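Local structure of globin protein (Ramazzottius varieornatus, 5ZIQ) at residues A[77-80]-A[81-85]; A[133-136]-A[137-141]; A[147-150]-A[151-155]. The protein is a hexacoordinated globin that binds heme with an axial ligand on each side of the iron and may bind or carry oxygen, its physiological role being unestablished. All coordinates share one frame; numbering follows the deposited sequence.

Contact 1 (A[77-80]-A[81-85]); sequences NDES and FEEAA
D78 lays its carboxylate over the first turn of helix 79-97, meeting the backbone N-H of F81 and, just beyond it, that residue's CB. The capping bond runs from F81 N to D78 OD2 at 2.9 Å and is fairly straight (155°). The donor comes in on the anti side of the carboxylate, a little out of its plane. With CG anti to the backbone N (chi1 178°), D78 turns its acid group back over the helix start as N-cap.

The main chain makes the next link: D78 O takes the N-H of E82 at 2.9 Å, and the ordinary helical ladder follows with E83 N to E79 O and A84 N to S80 O. E82, extended beyond CG, lies back along this first turn. Its CG touches D78 O at 3.3 Å, OE1 lies against E79 CA, and OE2 comes to 3.1 Å from N77 O, two acceptors brought close without a hydrogen bond.

Across one turn, the extended side chains of E79 and E83 approach with their carboxylate planes 63° apart, and E79 OE2 stands 3.6 Å from E83 OE1. On the buried side, the F81 ring leads away from the D78 carboxylate to meet F67 edge-to-face and to lie on K47 and L51 of helix 42-56, while A84 touches the heme and its carbonyl accepts from H88 ND1.

Acidic groups at D78, E79, E82 and E83, the last three of which also border a bound heme in the crystal, would be favoured by the positive end of the helix dipole; the close E79-E83 pair, in a crystal grown at pH 4, is consistent with a proton being held on at least one of them.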
ATOM      1  N   ASN A  77       7.539  16.333   8.236  1.00 17.08           N
ATOM      2  CA  ASN A  77       6.626  17.359   8.717  1.00 19.10           C
ATOM      3  C   ASN A  77       6.043  18.190   7.558  1.00 16.47           C
ATOM      4  O   ASN A  77       5.300  19.138   7.786  1.00 20.85           O
ATOM      5  CB  ASN A  77       7.368  18.312   9.684  1.00 21.18           C
ATOM      6  CG  ASN A  77       7.957  17.617  10.904  1.00 22.87           C
ATOM      7  OD1 ASN A  77       7.341  16.734  11.504  1.00 25.57           O
ATOM      8  ND2 ASN A  77       9.167  18.046  11.298  1.00 28.15           N
ATOM      9  N   ASP A  78       6.412  17.862   6.322  1.00 14.71           N
ATOM     10  CA  ASP A  78       5.976  18.620   5.160  1.00 14.33           C
ATOM     11  C   ASP A  78       4.544  18.272   4.769  1.00 13.18           C
ATOM     12  O   ASP A  78       4.212  17.089   4.650  1.00 12.24           O
ATOM     13  CB  ASP A  78       6.906  18.328   3.977  1.00 16.48           C
ATOM     14  CG  ASP A  78       6.477  19.050   2.725  1.00 19.57           C
ATOM     15  OD1 ASP A  78       6.725  20.265   2.630  1.00 25.22           O
ATOM     16  OD2 ASP A  78       5.874  18.401   1.850  1.00 21.00           O
ATOM     17  N   GLU A  79       3.721  19.296   4.536  1.00 12.34           N
ATOM     18  CA  GLU A  79       2.312  19.105   4.208  1.00 12.65           C
ATOM     19  C   GLU A  79       2.083  18.271   2.948  1.00 12.58           C
ATOM     20  O   GLU A  79       1.215  17.388   2.946  1.00 12.21           O
ATOM     21  CB  GLU A  79       1.607  20.460   4.082  1.00 14.20           C
ATOM     22  CG  GLU A  79       0.113  20.348   3.852  1.00 18.25           C
ATOM     23  CD  GLU A  79      -0.636  21.670   3.889  1.00 23.38           C
ATOM     24  OE1 GLU A  79      -0.020  22.738   4.077  1.00 26.38           O
ATOM     25  OE2 GLU A  79      -1.871  21.632   3.696  1.00 30.51           O
ATOM     26  N   SER A  80       2.848  18.544   1.898  0.70 12.11           N
ATOM     27  CA  SER A  80       2.692  17.783   0.656  0.70 12.14           C
ATOM     28  C   SER A  80       3.076  16.321   0.841  0.70 11.81           C
ATOM     29  O   SER A  80       2.428  15.429   0.298  0.70 13.38           O
ATOM     30  CB  SER A  80       3.468  18.439  -0.486  0.70 13.38           C
ATOM     31  OG  SER A  80       2.860  19.681  -0.814  0.70 15.44           O
ATOM     32  N   PHE A  81       4.128  16.082   1.617  1.00 11.48           N
ATOM     33  CA  PHE A  81       4.524  14.718   1.947  1.00 10.67           C
ATOM     34  C   PHE A  81       3.476  13.967   2.777  1.00 10.46           C
ATOM     35  O   PHE A  81       3.189  12.796   2.480  1.00 11.40           O
ATOM     36  CB  PHE A  81       5.901  14.674   2.601  1.00 11.31           C
ATOM     37  CG  PHE A  81       6.447  13.285   2.729  1.00 13.30           C
ATOM     38  CD1 PHE A  81       6.873  12.577   1.595  1.00 14.23           C
ATOM     39  CD2 PHE A  81       6.497  12.664   3.967  1.00 14.06           C
ATOM     40  CE1 PHE A  81       7.376  11.282   1.711  1.00 16.29           C
ATOM     41  CE2 PHE A  81       7.007  11.374   4.096  1.00 14.78           C
ATOM     42  CZ  PHE A  81       7.436  10.675   2.970  1.00 16.22           C
ATOM     43  N   GLU A  82       2.893  14.648   3.769  1.00 10.94           N
ATOM     44  CA  GLU A  82       1.781  14.100   4.566  1.00 11.07           C
ATOM     45  C   GLU A  82       0.631  13.682   3.629  1.00 11.38           C
ATOM     46  O   GLU A  82       0.094  12.576   3.772  1.00 12.90           O
ATOM     47  CB  GLU A  82       1.280  15.121   5.602  1.00 11.95           C
ATOM     48  CG  GLU A  82       2.220  15.439   6.767  1.00 15.04           C
ATOM     49  CD  GLU A  82       1.999  16.831   7.395  1.00 19.28           C
ATOM     50  OE1 GLU A  82       0.994  17.529   7.133  1.00 18.91           O
ATOM     51  OE2 GLU A  82       2.869  17.274   8.152  1.00 26.93           O
ATOM     52  N   GLU A  83       0.322  14.525   2.623  1.00 10.63           N
ATOM     53  CA  GLU A  83      -0.771  14.209   1.685  1.00 10.19           C
ATOM     54  C   GLU A  83      -0.431  12.972   0.867  1.00 10.29           C
ATOM     55  O   GLU A  83      -1.272  12.087   0.716  1.00 11.02           O
ATOM     56  CB  GLU A  83      -1.122  15.408   0.789  1.00 11.95           C
ATOM     57  CG  GLU A  83      -1.783  16.532   1.583  1.00 13.33           C
ATOM     58  CD  GLU A  83      -1.702  17.905   0.925  1.00 18.91           C
ATOM     59  OE1 GLU A  83      -2.354  18.831   1.447  1.00 22.91           O
ATOM     60  OE2 GLU A  83      -0.973  18.092  -0.075  1.00 23.33           O
ATOM     61  N   ALA A  84       0.804  12.907   0.354  1.00 10.38           N
ATOM     62  CA  ALA A  84       1.219  11.772  -0.472  1.00 10.17           C
ATOM     63  C   ALA A  84       1.295  10.475   0.338  1.00 10.14           C
ATOM     64  O   ALA A  84       0.897   9.410  -0.137  1.00 10.90           O
ATOM     65  CB  ALA A  84       2.550  12.071  -1.155  1.00 11.36           C
ATOM     66  N   ALA A  85       1.770  10.593   1.571  1.00 10.10           N
ATOM     67  CA  ALA A  85       1.857   9.447   2.466  1.00 10.39           C
ATOM     68  C   ALA A  85       0.467   8.865   2.727  1.00 10.91           C
ATOM     69  O   ALA A  85       0.275   7.639   2.648  1.00 10.70           O
ATOM     70  CB  ALA A  85       2.545   9.845   3.760  1.00 11.00           C
TER

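Contact 2 (A[133-136]-A[137-141]); sequences CLVF and ALQTT
F136 and T140 are brought together by two first torsions: the phenyl ring leaves with CG anti to the backbone N (chi1 177°), whereas T140 turns OG1 beside its own backbone N (chi1 -51°), back toward the preceding turn. The hydroxyl therefore sits over the centre of one face of the F136 ring, 3.4 Å above its plane, with CE1 and CZ among the ring atoms nearest to it. Its proton is given to the backbone: T140 OG1 donates to F136 O at 2.7 Å.

That carbonyl is gripped twice, because T140 N also donates to F136 O, at 2.9 Å, and the two donors arrive from opposite faces of the carbonyl plane. T141 repeats the pattern one residue on, its OG1 and N both bonding to A137 O from opposite faces. Hydroxyls near the end of the helix thus fold back onto the main chain and find partners within it.

L134 and L138, a turn apart, meet through CG of the first and CD1 of the second at 4.0 Å, and L138 CG also rests 3.4 Å from L134 O. On another flank the extended chain of Q139 runs back along the turn: its CG comes to 3.2 Å from V135 O and its CD to 4.1 Å from V135 CG1. Straight backbone bonds, L138 N to L134 O and Q139 N to V135 O, tie these turns together.

Around this part of helix 127-142, K52 makes a cation-pi contact with F136. M49, E48 and L53 of helix 42-56 cover L134, A137 and C133, F38 of helix 25-38 lies on L134, A137, L138 and T141, and I158 of helix 148-170 packs against L134, V135 and L138.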
ATOM      1  N   CYS A 133       7.564  -2.000   0.006  1.00 13.68           N
ATOM      2  CA  CYS A 133       7.503  -0.861   0.935  1.00 12.54           C
ATOM      3  C   CYS A 133       6.438  -1.053   1.997  1.00 12.42           C
ATOM      4  O   CYS A 133       6.688  -0.783   3.171  1.00 11.44           O
ATOM      5  CB  CYS A 133       7.293   0.446   0.187  1.00 12.83           C
ATOM      6  SG  CYS A 133       8.632   0.760  -0.972  1.00 17.08           S
ATOM      7  N   LEU A 134       5.259  -1.536   1.586  1.00 11.03           N
ATOM      8  CA  LEU A 134       4.225  -1.901   2.547  1.00  9.73           C
ATOM      9  C   LEU A 134       4.691  -3.035   3.444  1.00 10.82           C
ATOM     10  O   LEU A 134       4.521  -2.960   4.653  1.00 10.88           O
ATOM     11  CB  LEU A 134       2.905  -2.265   1.850  1.00 10.31           C
ATOM     12  CG  LEU A 134       1.778  -2.672   2.804  1.00  9.31           C
ATOM     13  CD1 LEU A 134       1.457  -1.620   3.871  1.00 10.37           C
ATOM     14  CD2 LEU A 134       0.542  -2.988   1.967  1.00 11.69           C
ATOM     15  N   VAL A 135       5.296  -4.069   2.856  1.00 11.98           N
ATOM     16  CA  VAL A 135       5.878  -5.157   3.668  1.00 13.48           C
ATOM     17  C   VAL A 135       6.886  -4.627   4.701  1.00 13.27           C
ATOM     18  O   VAL A 135       6.849  -5.015   5.871  1.00 14.08           O
ATOM     19  CB  VAL A 135       6.492  -6.252   2.767  1.00 14.97           C
ATOM     20  CG1 VAL A 135       7.370  -7.210   3.557  1.00 16.84           C
ATOM     21  CG2 VAL A 135       5.379  -6.993   2.044  1.00 15.40           C
ATOM     22  N   PHE A 136       7.765  -3.729   4.270  1.00 14.34           N
ATOM     23  CA  PHE A 136       8.722  -3.096   5.184  1.00 15.15           C
ATOM     24  C   PHE A 136       8.023  -2.419   6.355  1.00 14.64           C
ATOM     25  O   PHE A 136       8.423  -2.591   7.507  1.00 16.73           O
ATOM     26  CB  PHE A 136       9.623  -2.099   4.459  1.00 16.96           C
ATOM     27  CG  PHE A 136      10.571  -1.380   5.375  1.00 18.30           C
ATOM     28  CD1 PHE A 136      11.662  -2.049   5.938  1.00 19.35           C
ATOM     29  CD2 PHE A 136      10.358  -0.042   5.702  1.00 17.86           C
ATOM     30  CE1 PHE A 136      12.535  -1.384   6.783  1.00 21.71           C
ATOM     31  CE2 PHE A 136      11.230   0.630   6.556  1.00 20.27           C
ATOM     32  CZ  PHE A 136      12.310  -0.049   7.102  1.00 18.27           C
ATOM     33  N   ALA A 137       6.990  -1.633   6.056  1.00 12.95           N
ATOM     34  CA  ALA A 137       6.264  -0.941   7.115  1.00 12.58           C
ATOM     35  C   ALA A 137       5.572  -1.929   8.044  1.00 13.02           C
ATOM     36  O   ALA A 137       5.575  -1.742   9.258  1.00 13.57           O
ATOM     37  CB  ALA A 137       5.273   0.055   6.538  1.00 12.99           C
ATOM     38  N   LEU A 138       4.971  -2.969   7.467  1.00 11.09           N
ATOM     39  CA  LEU A 138       4.361  -4.045   8.266  1.00 11.19           C
ATOM     40  C   LEU A 138       5.372  -4.731   9.191  1.00 13.04           C
ATOM     41  O   LEU A 138       5.120  -4.862  10.374  1.00 13.98           O
ATOM     42  CB  LEU A 138       3.666  -5.067   7.360  1.00 10.23           C
ATOM     43  CG  LEU A 138       2.353  -4.602   6.722  1.00  9.56           C
ATOM     44  CD1 LEU A 138       2.019  -5.509   5.545  1.00 11.44           C
ATOM     45  CD2 LEU A 138       1.216  -4.575   7.748  1.00 10.82           C
ATOM     46  N   GLN A 139       6.516  -5.149   8.643  1.00 14.54           N
ATOM     47  CA  GLN A 139       7.570  -5.815   9.445  1.00 17.06           C
ATOM     48  C   GLN A 139       8.024  -4.926  10.578  1.00 17.16           C
ATOM     49  O   GLN A 139       8.124  -5.362  11.721  1.00 20.53           O
ATOM     50  CB  GLN A 139       8.806  -6.079   8.605  1.00 22.97           C
ATOM     51  CG  GLN A 139       8.657  -7.112   7.534  1.00 25.99           C
ATOM     52  CD  GLN A 139       9.942  -7.328   6.753  1.00 30.54           C
ATOM     53  OE1 GLN A 139      10.641  -6.375   6.371  1.00 34.94           O
ATOM     54  NE2 GLN A 139      10.254  -8.584   6.504  1.00 30.56           N
ATOM     55  N   THR A 140       8.331  -3.681  10.238  1.00 18.13           N
ATOM     56  CA  THR A 140       8.930  -2.741  11.189  1.00 20.95           C
ATOM     57  C   THR A 140       7.946  -2.404  12.307  1.00 19.63           C
ATOM     58  O   THR A 140       8.314  -2.351  13.484  1.00 22.83           O
ATOM     59  CB  THR A 140       9.410  -1.457  10.479  1.00 24.85           C
ATOM     60  OG1 THR A 140      10.234  -1.818   9.367  1.00 29.35           O
ATOM     61  CG2 THR A 140      10.221  -0.564  11.412  1.00 30.08           C
ATOM     62  N   THR A 141       6.687  -2.208  11.941  1.00 17.29           N
ATOM     63  CA  THR A 141       5.683  -1.763  12.895  1.00 18.12           C
ATOM     64  C   THR A 141       5.186  -2.921  13.741  1.00 17.72           C
ATOM     65  O   THR A 141       5.053  -2.801  14.962  1.00 20.38           O
ATOM     66  CB  THR A 141       4.506  -1.106  12.149  1.00 18.93           C
ATOM     67  OG1 THR A 141       5.006  -0.011  11.370  1.00 21.66           O
ATOM     68  CG2 THR A 141       3.438  -0.621  13.100  1.00 21.41           C
TER

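Contact 3 (A[147-150]-A[151-155]); sequences TENM and ERIYK
N149 and R152 carry the polar side-chain contact, lying side by side and pointing the same way. R152 NH2 donates to N149 OD1 at 2.8 Å, nearly straight at 170°, with the oxygen at the guanidinium edge and in its plane. The amide itself is turned 44° from that plane. A water closes the small circuit, donating to N149 OD1 and accepting from R152 NE, while NH1 forms a salt bridge with D27 of helix 25-38. An alanine in place of N149 would remove both amide links and would probably cost NH2 one of its partners and the water its acceptor, leaving the guanidinium freer to turn about its link to D27.

Van der Waals contacts form a second group. Bent at chi2 and chi3, the chain of M150 curls so that CE meets Y154 CE2 at 3.7 Å and, more loosely, I153 CG2. Y154 CD2 rests 3.2 Å from M150 O, while its hydroxyl bonds to S34. Apart from M150, I153 CD1 touches N149 ND2 at 3.6 Å, and its CG1 lies over the rim of one face of the R152 guanidinium.

A second charge pair lies within 151-155, where K155 NZ bridges to E151 OE2 at 2.9 Å.

Main-chain bonds include E151 N to T147 O and Y154 N to M150 O. T147 OG1 accepts from M150 N at 3.1 Å, making a threonine N-cap that opens helix 148-170, the long C-terminal helix of the globin fold.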
ATOM      1  N   THR A 147       4.551 -12.548  11.993  1.00 14.76           N
ATOM      2  CA  THR A 147       4.913 -13.963  12.051  1.00 14.48           C
ATOM      3  C   THR A 147       5.082 -14.529  10.639  1.00 13.62           C
ATOM      4  O   THR A 147       4.725 -13.874   9.658  1.00 13.53           O
ATOM      5  CB  THR A 147       3.810 -14.772  12.772  1.00 16.02           C
ATOM      6  OG1 THR A 147       2.590 -14.618  12.050  1.00 16.12           O
ATOM      7  CG2 THR A 147       3.591 -14.283  14.209  1.00 18.36           C
ATOM      8  N   GLU A 148       5.614 -15.741  10.543  1.00 14.07           N
ATOM      9  CA  GLU A 148       5.712 -16.434   9.260  1.00 14.71           C
ATOM     10  C   GLU A 148       4.321 -16.601   8.631  1.00 13.06           C
ATOM     11  O   GLU A 148       4.163 -16.452   7.413  1.00 13.85           O
ATOM     12  CB  GLU A 148       6.376 -17.793   9.435  1.00 17.21           C
ATOM     13  CG  GLU A 148       7.861 -17.705   9.751  1.00 21.95           C
ATOM     14  CD  GLU A 148       8.552 -19.051   9.633  1.00 29.88           C
ATOM     15  OE1 GLU A 148       9.564 -19.131   8.918  1.00 39.04           O
ATOM     16  OE2 GLU A 148       8.091 -20.030  10.255  1.00 34.32           O
ATOM     17  N   ASN A 149       3.321 -16.890   9.467  1.00 12.59           N
ATOM     18  CA  ASN A 149       1.954 -17.023   8.975  1.00 11.09           C
ATOM     19  C   ASN A 149       1.437 -15.704   8.393  1.00 10.59           C
ATOM     20  O   ASN A 149       0.833 -15.670   7.297  1.00 10.25           O
ATOM     21  CB  ASN A 149       1.023 -17.516  10.086  1.00 12.70           C
ATOM     22  CG  ASN A 149      -0.358 -17.883   9.573  1.00 13.31           C
ATOM     23  OD1 ASN A 149      -0.503 -18.743   8.698  1.00 14.75           O
ATOM     24  ND2 ASN A 149      -1.381 -17.216  10.092  1.00 15.40           N
ATOM     25  N   MET A 150       1.648 -14.604   9.121  1.00 10.70           N
ATOM     26  CA  MET A 150       1.220 -13.319   8.596  1.00 10.36           C
ATOM     27  C   MET A 150       1.964 -12.911   7.338  1.00  9.36           C
ATOM     28  O   MET A 150       1.360 -12.327   6.441  1.00 11.15           O
ATOM     29  CB  MET A 150       1.303 -12.196   9.650  1.00 11.73           C
ATOM     30  CG  MET A 150       0.225 -12.202  10.732  1.00 14.68           C
ATOM     31  SD  MET A 150      -1.418 -12.640  10.146  1.00 16.01           S
ATOM     32  CE  MET A 150      -1.759 -11.432   8.871  1.00 15.02           C
ATOM     33  N   GLU A 151       3.264 -13.192   7.278  1.00 10.06           N
ATOM     34  CA  GLU A 151       4.056 -12.936   6.080  1.00  9.34           C
ATOM     35  C   GLU A 151       3.434 -13.623   4.855  1.00  9.69           C
ATOM     36  O   GLU A 151       3.284 -12.998   3.797  1.00  9.68           O
ATOM     37  CB  GLU A 151       5.502 -13.420   6.272  1.00 12.18           C
ATOM     38  CG  GLU A 151       6.379 -13.147   5.054  1.00 14.53           C
ATOM     39  CD  GLU A 151       7.854 -13.433   5.275  1.00 19.94           C
ATOM     40  OE1 GLU A 151       8.252 -13.711   6.424  1.00 26.26           O
ATOM     41  OE2 GLU A 151       8.622 -13.368   4.288  1.00 24.53           O
ATOM     42  N   ARG A 152       3.088 -14.892   5.017  1.00  9.07           N
ATOM     43  CA  ARG A 152       2.454 -15.669   3.941  1.00  8.79           C
ATOM     44  C   ARG A 152       1.161 -14.981   3.484  1.00  9.13           C
ATOM     45  O   ARG A 152       0.923 -14.795   2.281  1.00  9.45           O
ATOM     46  CB  ARG A 152       2.156 -17.095   4.419  1.00  8.56           C
ATOM     47  CG  ARG A 152       1.428 -17.981   3.406  1.00  8.80           C
ATOM     48  CD  ARG A 152       1.039 -19.315   4.032  1.00  9.00           C
ATOM     49  NE  ARG A 152       0.152 -19.212   5.189  1.00  9.55           N
ATOM     50  CZ  ARG A 152      -1.167 -19.048   5.118  1.00 10.16           C
ATOM     51  NH1 ARG A 152      -1.799 -19.005   3.956  1.00 10.43           N
ATOM     52  NH2 ARG A 152      -1.868 -18.934   6.239  1.00 11.31           N
ATOM     53  N   ILE A 153       0.326 -14.617   4.455  1.00  8.83           N
ATOM     54  CA  ILE A 153      -0.999 -14.036   4.149  1.00  7.91           C
ATOM     55  C   ILE A 153      -0.836 -12.667   3.493  1.00  8.01           C
ATOM     56  O   ILE A 153      -1.523 -12.364   2.494  1.00  8.38           O
ATOM     57  CB  ILE A 153      -1.876 -13.934   5.424  1.00  8.50           C
ATOM     58  CG1 ILE A 153      -2.233 -15.353   5.893  1.00  9.24           C
ATOM     59  CG2 ILE A 153      -3.104 -13.011   5.235  1.00 10.17           C
ATOM     60  CD1 ILE A 153      -2.762 -15.428   7.311  1.00 10.51           C
ATOM     61  N   TYR A 154       0.047 -11.831   4.049  1.00  8.22           N
ATOM     62  CA  TYR A 154       0.273 -10.514   3.443  1.00  8.34           C
ATOM     63  C   TYR A 154       0.796 -10.608   2.016  1.00  8.10           C
ATOM     64  O   TYR A 154       0.378  -9.829   1.168  1.00  9.40           O
ATOM     65  CB  TYR A 154       1.204  -9.632   4.294  1.00  8.46           C
ATOM     66  CG  TYR A 154       0.492  -8.916   5.440  1.00  9.16           C
ATOM     67  CD1 TYR A 154      -0.529  -7.978   5.190  1.00  9.58           C
ATOM     68  CD2 TYR A 154       0.849  -9.168   6.778  1.00 10.21           C
ATOM     69  CE1 TYR A 154      -1.179  -7.327   6.244  1.00 10.69           C
ATOM     70  CE2 TYR A 154       0.194  -8.509   7.841  1.00 10.54           C
ATOM     71  CZ  TYR A 154      -0.818  -7.601   7.553  1.00 10.88           C
ATOM     72  OH  TYR A 154      -1.460  -6.935   8.588  1.00 10.98           O
ATOM     73  N   LYS A 155       1.653 -11.589   1.734  1.00  8.55           N
ATOM     74  CA  LYS A 155       2.191 -11.727   0.379  1.00  9.47           C
ATOM     75  C   LYS A 155       1.038 -12.054  -0.586  1.00  8.90           C
ATOM     76  O   LYS A 155       0.976 -11.470  -1.672  1.00 10.01           O
ATOM     77  CB  LYS A 155       3.299 -12.769   0.348  1.00 10.43           C
ATOM     78  CG  LYS A 155       4.624 -12.242   0.895  1.00 14.53           C
ATOM     79  CD  LYS A 155       5.648 -13.364   0.921  1.00 19.64           C
ATOM     80  CE  LYS A 155       7.007 -12.861   1.401  1.00 24.33           C
ATOM     81  NZ  LYS A 155       7.991 -13.968   1.545  1.00 31.01           N
TER
HETATM   82  O   HOH W   1       1.781 -20.209   7.541  1.00 27.23           O

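In the fold
Contacts 2 and 3 adjoin, their centres 12 Å apart: L138 CD1 meets Y154 CD1 at 3.6 Å, joining consecutive helices 127-142 and 148-170. Both also lean on helix 25-38, through F38 and S34 respectively. Contact 1 stands apart, with about 9 Å between nearest atoms to contact 2 and about 15 Å to contact 3, on the far side of the chain's centre from the latter. It lies closest to the heme, the side chain of A84 being about 4 Å from it and about 5 and 10 Å from those of axial H88 and H116. By the same measure C133 of contact 2 is about 7 Å from the heme, and Y154 of contact 3 about 12 Å.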